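Local atomic coordinates of major pilin backbone protein T-antigen, T13 (Streptococcus pyogenes, PDB entry 6BBT), a protein that forms the backbone of group A streptococcal pili as the major pilin subunit and is the Lancefield T-antigen used in serotyping. Residues N69-K72 with E73-N77; N81-F84 with E85-T88; E257-L260 with G261-Q264. All coordinates share one frame; numbering follows the deposited sequence.

Contact 1 (N69-K72 with E73-N77)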
loop_
_atom_site.group_PDB
_atom_site.type_symbol
_atom_site.label_atom_id
_atom_site.label_comp_id
_atom_site.label_asym_id
_atom_site.label_seq_id
_atom_site.Cartn_x
_atom_site.Cartn_y
_atom_site.Cartn_z
ATOM N N ASN A 69 2.304 9.754 1.382
ATOM C CA ASN A 69 1.516 9.878 2.610
ATOM C C ASN A 69 0.530 11.053 2.602
ATOM O O ASN A 69 -0.432 11.040 3.348
ATOM C CB ASN A 69 2.422 10.027 3.825
ATOM C CG ASN A 69 3.326 8.813 4.087
ATOM O OD1 ASN A 69 4.378 8.985 4.668
ATOM N ND2 ASN A 69 2.939 7.615 3.649
ATOM N N THR A 70 0.783 12.074 1.790
ATOM C CA THR A 70 -0.140 13.197 1.673
ATOM C C THR A 70 -1.355 12.918 0.779
ATOM O O THR A 70 -2.275 13.735 0.722
ATOM C CB THR A 70 0.554 14.465 1.133
ATOM O OG1 THR A 70 1.000 14.256 -0.200
ATOM C CG2 THR A 70 1.724 14.884 2.007
ATOM N N ASP A 71 -1.361 11.803 0.048
ATOM C CA ASP A 71 -2.493 11.491 -0.823
ATOM C C ASP A 71 -3.697 11.046 0.004
ATOM O O ASP A 71 -3.611 10.121 0.817
ATOM C CB ASP A 71 -2.123 10.436 -1.878
ATOM C CG ASP A 71 -1.150 10.971 -2.921
ATOM O OD1 ASP A 71 -1.121 12.205 -3.156
ATOM O OD2 ASP A 71 -0.384 10.177 -3.497
ATOM N N LYS A 72 -4.798 11.766 -0.182
ATOM C CA LYS A 72 -6.042 11.511 0.521
ATOM C C LYS A 72 -7.094 11.114 -0.529
ATOM O O LYS A 72 -6.739 10.786 -1.684
ATOM C CB LYS A 72 -6.462 12.746 1.346
ATOM C CG LYS A 72 -5.510 13.159 2.469
ATOM C CD LYS A 72 -5.515 12.099 3.570
ATOM C CE LYS A 72 -4.465 12.314 4.635
ATOM N NZ LYS A 72 -4.291 11.089 5.481
ATOM N N GLU A 73 -8.370 11.122 -0.115
ATOM C CA GLU A 73 -9.526 10.740 -0.936
ATOM C C GLU A 73 -9.468 11.288 -2.339
ATOM O O GLU A 73 -9.758 10.596 -3.311
ATOM C CB GLU A 73 -10.824 11.269 -0.289
ATOM C CG GLU A 73 -12.084 10.983 -1.103
ATOM C CD GLU A 73 -12.376 9.514 -1.150
ATOM O OE1 GLU A 73 -12.128 8.848 -0.120
ATOM O OE2 GLU A 73 -12.854 9.037 -2.202
ATOM N N SER A 74 -9.106 12.548 -2.422
ATOM C CA SER A 74 -9.010 13.270 -3.674
ATOM C C SER A 74 -7.791 12.959 -4.543
ATOM O O SER A 74 -7.681 13.503 -5.637
ATOM C CB SER A 74 -8.991 14.751 -3.331
ATOM O OG SER A 74 -8.047 14.968 -2.297
ATOM N N ALA A 75 -6.858 12.123 -4.083
ATOM C CA ALA A 75 -5.676 11.811 -4.880
ATOM C C ALA A 75 -5.460 10.298 -5.011
ATOM O O ALA A 75 -4.352 9.834 -5.275
ATOM C CB ALA A 75 -4.458 12.491 -4.281
ATOM N N LYS A 76 -6.523 9.534 -4.831
ATOM C CA LYS A 76 -6.407 8.077 -4.805
ATOM C C LYS A 76 -6.291 7.470 -6.202
ATOM O O LYS A 76 -5.863 6.346 -6.319
ATOM C CB LYS A 76 -7.553 7.428 -4.031
ATOM C CG LYS A 76 -8.934 7.645 -4.608
ATOM C CD LYS A 76 -9.985 7.087 -3.672
ATOM C CE LYS A 76 -11.381 7.251 -4.250
ATOM N NZ LYS A 76 -12.383 6.687 -3.293
ATOM N N ASN A 77 -6.697 8.204 -7.238
ATOM C CA ASN A 77 -6.617 7.721 -8.612
ATOM C C ASN A 77 -5.492 8.425 -9.332
ATOM O O ASN A 77 -5.368 9.636 -9.221
ATOM C CB ASN A 77 -7.942 7.945 -9.340
ATOM C CG ASN A 77 -9.096 7.242 -8.659
ATOM O OD1 ASN A 77 -8.972 6.102 -8.227
ATOM N ND2 ASN A 77 -10.215 7.935 -8.515
HETATM O O HOH W 1 -5.229 14.441 -1.543
#
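Lys72 and Ala75 meet through the backbone: the carbonyl O of Lys72 accepts a hydrogen bond of 2.7 Å from Ala75 N. The N-H points almost straight at the oxygen, at 164°, but reaches it from above the carbonyl plane. The methyl of Ala75 turns toward the preceding residues and rests 3.5 Å from Asp71 OD1, a van der Waals contact of the methyl with the carboxylate, whose other oxygen, OD2, is bound by Asp68 N and Lys78 NZ. One water joins the two segments again, accepting from Lys72 N at 3.0 Å and also hydrogen-bonded to Ser74 OG. The whole turn belongs to the surface connection between strands 62-67 and 77-83 of the Spy0128-like domain, whose family is named for its isopeptide bond. Lys72 sends its bent side chain away from the turn, so Asn22 meets both the Lys72 ammonium, through O, and the Glu73 backbone N, through OD1. Glu73 CB lies beside the Lys72 carbonyl carbon while the rest of the side chain leads away. Its first torsion sets CG opposite the backbone N (chi1 177°) and the chain bends at chi2; the carboxylate meets the ammonium at the end of the extended Lys76 chain in a salt bridge, Lys76 NZ lying 2.6 Å from Glu73 OE2, on the syn side though somewhat out of the carboxylate plane. The same ammonium also bonds Tyr19 O.

Contact 2 (N81-F84 with E85-T88); sequences NFNF and ETVT
Asn83 OD1 takes a hydrogen bond of 3.1 Å from the backbone N of Glu85, two residues further on. The bond is bent, 140° at the hydrogen, and the donor stands well above the plane of the amide, so the N-H approaches OD1 from above that plane and not along a lone pair. CG, anti to the backbone N (chi1 -175°), places the amide beside the carbonyl carbon, next to where the chain turns at Phe84. The same oxygen lies 3.2 Å from Glu85 CB. Asn83 and Glu85 run side by side in the same direction, with amide and carboxylate planes steeply turned against each other, and the Glu85 chain, bent at chi2, ends away from the strand residues. On the other branch, Asn83 ND2 touches the methyl CG2 of Thr86 at 3.7 Å, the two side chains crossing at about a right angle. The hydroxyl of Thr86 has its polar partner elsewhere, in Gly58 O. These residues take the chain out of the end of strand 77-83 through an Asx turn at Asn83 that runs into a type I beta turn, Phe84 to Val87, in the Spy0128-like domain. The closing bond of the beta turn runs from Val87 N to Phe84 O, 3.1 Å long and nearly straight at 163°, again with the donor above the carbonyl plane. Val87 turns its side chain back toward the strand end, and its CG2 sits 3.5 Å from Phe84 O. Contact with the ring itself is looser, Val87 CG2 approaching Phe84 CD1 obliquely at 4.5 Å. Both side chains are buried against Leu59, and the Phe84 ring also meets Tyr97, Leu11 and Ile35, whereas Glu85 lies at the surface beside Lys9.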
loop_
_atom_site.group_PDB
_atom_site.type_symbol
_atom_site.label_atom_id
_atom_site.label_comp_id
_atom_site.label_asym_id
_atom_site.label_seq_id
_atom_site.Cartn_x
_atom_site.Cartn_y
_atom_site.Cartn_z
ATOM N N ASN A 81 0.731 6.298 -18.924
ATOM C CA ASN A 81 0.470 5.766 -20.259
ATOM C C ASN A 81 1.652 4.997 -20.808
ATOM O O ASN A 81 2.745 5.045 -20.265
ATOM C CB ASN A 81 0.060 6.897 -21.218
ATOM C CG ASN A 81 1.181 7.872 -21.481
ATOM O OD1 ASN A 81 2.061 7.617 -22.298
ATOM N ND2 ASN A 81 1.162 8.995 -20.783
ATOM N N PHE A 82 1.402 4.258 -21.879
ATOM C CA PHE A 82 2.461 3.749 -22.727
ATOM C C PHE A 82 2.383 4.507 -24.032
ATOM O O PHE A 82 1.298 4.868 -24.493
ATOM C CB PHE A 82 2.271 2.275 -22.979
ATOM C CG PHE A 82 2.481 1.429 -21.777
ATOM C CD1 PHE A 82 3.765 1.099 -21.363
ATOM C CD2 PHE A 82 1.396 0.928 -21.075
ATOM C CE1 PHE A 82 3.959 0.282 -20.266
ATOM C CE2 PHE A 82 1.581 0.114 -19.980
ATOM C CZ PHE A 82 2.864 -0.210 -19.575
ATOM N N ASN A 83 3.540 4.744 -24.632
ATOM C CA ASN A 83 3.603 5.533 -25.831
ATOM C C ASN A 83 4.148 4.704 -26.985
ATOM O O ASN A 83 5.304 4.277 -26.954
ATOM C CB ASN A 83 4.463 6.752 -25.581
ATOM C CG ASN A 83 4.479 7.692 -26.755
ATOM O OD1 ASN A 83 3.639 7.602 -27.655
ATOM N ND2 ASN A 83 5.449 8.591 -26.766
ATOM N N PHE A 84 3.300 4.480 -27.990
ATOM C CA PHE A 84 3.680 3.724 -29.183
ATOM C C PHE A 84 4.251 4.595 -30.313
ATOM O O PHE A 84 4.837 4.053 -31.256
ATOM C CB PHE A 84 2.496 2.892 -29.689
ATOM C CG PHE A 84 2.032 1.863 -28.702
ATOM C CD1 PHE A 84 2.762 0.697 -28.511
ATOM C CD2 PHE A 84 0.883 2.069 -27.947
ATOM C CE1 PHE A 84 2.353 -0.252 -27.590
ATOM C CE2 PHE A 84 0.468 1.123 -27.030
ATOM C CZ PHE A 84 1.203 -0.036 -26.847
ATOM N N GLU A 85 4.090 5.920 -30.214
ATOM C CA GLU A 85 4.725 6.885 -31.133
ATOM C C GLU A 85 6.201 6.602 -31.387
ATOM O O GLU A 85 6.677 6.795 -32.503
ATOM C CB GLU A 85 4.588 8.315 -30.576
ATOM C CG GLU A 85 5.303 9.438 -31.331
ATOM C CD GLU A 85 4.645 9.776 -32.652
ATOM O OE1 GLU A 85 4.207 10.936 -32.818
ATOM O OE2 GLU A 85 4.550 8.890 -33.530
ATOM N N THR A 86 6.911 6.155 -30.351
ATOM C CA THR A 86 8.360 5.967 -30.400
ATOM C C THR A 86 8.826 4.650 -31.038
ATOM O O THR A 86 10.023 4.426 -31.156
ATOM C CB THR A 86 8.968 6.063 -28.972
ATOM O OG1 THR A 86 8.517 4.967 -28.169
ATOM C CG2 THR A 86 8.583 7.387 -28.293
ATOM N N VAL A 87 7.903 3.784 -31.446
ATOM C CA VAL A 87 8.250 2.440 -31.891
ATOM C C VAL A 87 8.459 2.391 -33.416
ATOM O O VAL A 87 7.718 3.036 -34.163
ATOM C CB VAL A 87 7.140 1.444 -31.485
ATOM C CG1 VAL A 87 7.489 0.009 -31.897
ATOM C CG2 VAL A 87 6.892 1.529 -29.976
ATOM N N THR A 88 9.454 1.615 -33.857
ATOM C CA THR A 88 9.644 1.313 -35.278
ATOM C C THR A 88 8.961 -0.015 -35.610
ATOM O O THR A 88 9.477 -1.094 -35.295
ATOM C CB THR A 88 11.139 1.252 -35.670
ATOM O OG1 THR A 88 11.789 2.452 -35.246
ATOM C CG2 THR A 88 11.306 1.115 -37.197
#

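Contact 3 (E257-L260 with G261-Q264)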
loop_
_atom_site.group_PDB
_atom_site.type_symbol
_atom_site.label_atom_id
_atom_site.label_comp_id
_atom_site.label_asym_id
_atom_site.label_seq_id
_atom_site.Cartn_x
_atom_site.Cartn_y
_atom_site.Cartn_z
ATOM N N GLU A 257 6.470 -12.750 25.559
ATOM C CA GLU A 257 7.031 -11.611 26.278
ATOM C C GLU A 257 7.358 -10.469 25.318
ATOM O O GLU A 257 7.877 -10.694 24.240
ATOM C CB GLU A 257 8.292 -11.979 27.070
ATOM C CG GLU A 257 8.800 -10.810 27.911
ATOM C CD GLU A 257 9.917 -11.143 28.885
ATOM O OE1 GLU A 257 10.026 -10.413 29.913
ATOM O OE2 GLU A 257 10.693 -12.084 28.623
ATOM N N TYR A 258 7.014 -9.252 25.718
ATOM C CA TYR A 258 7.512 -8.047 25.081
ATOM C C TYR A 258 8.419 -7.369 26.098
ATOM O O TYR A 258 7.991 -7.066 27.216
ATOM C CB TYR A 258 6.361 -7.114 24.634
ATOM C CG TYR A 258 6.898 -5.796 24.141
ATOM C CD1 TYR A 258 7.642 -5.728 22.953
ATOM C CD2 TYR A 258 6.749 -4.636 24.885
ATOM C CE1 TYR A 258 8.207 -4.530 22.526
ATOM C CE2 TYR A 258 7.282 -3.424 24.452
ATOM C CZ TYR A 258 8.014 -3.373 23.277
ATOM O OH TYR A 258 8.581 -2.183 22.875
ATOM N N VAL A 259 9.677 -7.153 25.714
ATOM C CA VAL A 259 10.635 -6.431 26.529
ATOM C C VAL A 259 10.517 -4.944 26.208
ATOM O O VAL A 259 10.809 -4.519 25.082
ATOM C CB VAL A 259 12.081 -6.875 26.220
ATOM C CG1 VAL A 259 13.097 -6.023 26.987
ATOM C CG2 VAL A 259 12.240 -8.354 26.549
ATOM N N LEU A 260 10.143 -4.158 27.215
ATOM C CA LEU A 260 9.909 -2.737 27.050
ATOM C C LEU A 260 11.198 -2.084 26.605
ATOM O O LEU A 260 12.250 -2.391 27.148
ATOM C CB LEU A 260 9.425 -2.115 28.374
ATOM C CG LEU A 260 8.041 -2.513 28.894
ATOM C CD1 LEU A 260 7.793 -1.870 30.248
ATOM C CD2 LEU A 260 6.956 -2.092 27.942
ATOM N N GLY A 261 11.113 -1.207 25.608
ATOM C CA GLY A 261 12.300 -0.602 24.961
ATOM C C GLY A 261 12.755 -1.260 23.661
ATOM O O GLY A 261 13.573 -0.681 22.938
ATOM N N ASN A 262 12.229 -2.445 23.357
ATOM C CA ASN A 262 12.562 -3.164 22.123
ATOM C C ASN A 262 11.678 -2.742 20.955
ATOM O O ASN A 262 10.511 -2.473 21.143
ATOM C CB ASN A 262 12.422 -4.691 22.292
ATOM C CG ASN A 262 13.615 -5.332 22.999
ATOM O OD1 ASN A 262 14.102 -6.355 22.552
ATOM N ND2 ASN A 262 14.062 -4.759 24.101
ATOM N N LEU A 263 12.243 -2.717 19.751
ATOM C CA LEU A 263 11.472 -2.474 18.534
ATOM C C LEU A 263 10.599 -3.649 18.222
ATOM O O LEU A 263 11.059 -4.778 18.276
ATOM C CB LEU A 263 12.361 -2.230 17.317
ATOM C CG LEU A 263 12.856 -0.812 17.052
ATOM C CD1 LEU A 263 13.608 -0.821 15.725
ATOM C CD2 LEU A 263 11.728 0.211 17.037
ATOM N N GLN A 264 9.340 -3.372 17.886
ATOM C CA GLN A 264 8.408 -4.377 17.422
ATOM C C GLN A 264 7.841 -3.892 16.085
ATOM O O GLN A 264 7.474 -2.737 15.963
ATOM C CB GLN A 264 7.291 -4.547 18.453
ATOM C CG GLN A 264 6.183 -5.515 18.079
ATOM C CD GLN A 264 6.668 -6.944 17.899
ATOM O OE1 GLN A 264 7.575 -7.397 18.597
ATOM N NE2 GLN A 264 6.058 -7.655 16.970
#
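Tyr258 OH donates a short hydrogen bond, 2.6 Å, to the backbone O of Asn262, lying in the plane of that carbonyl with a C=O...donor angle of 147°. The acceptor sits at the edge of the phenol ring, near the ring plane. The hydroxyl is gripped from a second quarter as well, since Leu234 N of the adjacent strand 231-236 donates to it; both roles of this buried group are thereby filled, accepting from one backbone N-H and donating to a carbonyl. The ring of Tyr258 reaches over the turn to Asn262 O. Gln264 CB touches Tyr258 CE1 obliquely at 4.2 Å, the amide of Gln264 standing nearly perpendicular to the ring, with the planes 81° apart. Between these residues the chain makes a type II beta turn, Val259 to Asn262, in the connection from strand 253-257 to strand 264-265 of the DUF7601 domain. Asn262 N donates to Val259 O at 3.0 Å and 152°, only slightly tilted from the carbonyl plane. Gly261 takes the third position with a positive phi, a backbone conformation open to glycine, since any side-chain carbon here would collide with Leu260 O; its backbone is hydrogen-bonded to Leu234. On the outer side, the side chains of Val259 and Asn262 cross, Val259 CG1 lying 3.3 Å from Asn262 ND2. Leu260 points away from the turn and packs on Thr244, Ala246 and Glu236, while the backbone of Tyr258 is hydrogen-bonded to Ala246.

How the contacts relate
From the N terminus the three contacts follow in series, none nesting in or crossing another. Contact 1 folds the loop that passes from strand 62-67, in the seven-stranded sheet, to strand 77-83 of the ten-stranded one. Strand 77-83 then leads to contact 2, which turns the chain back toward the first sheet at strand 93-101; the two centres lie about 29 Å apart. Both belong to the Spy0128-like domain. Contact 3 comes much later, in the DUF7601 domain, and joins strand 253-257 of the ten-stranded sheet to edge strand 264-265 of the four-stranded sheet. Its nearest atoms stay about 17 Å from contact 1, and it lies across the chain's centre from contact 2, about 53 Å between centres.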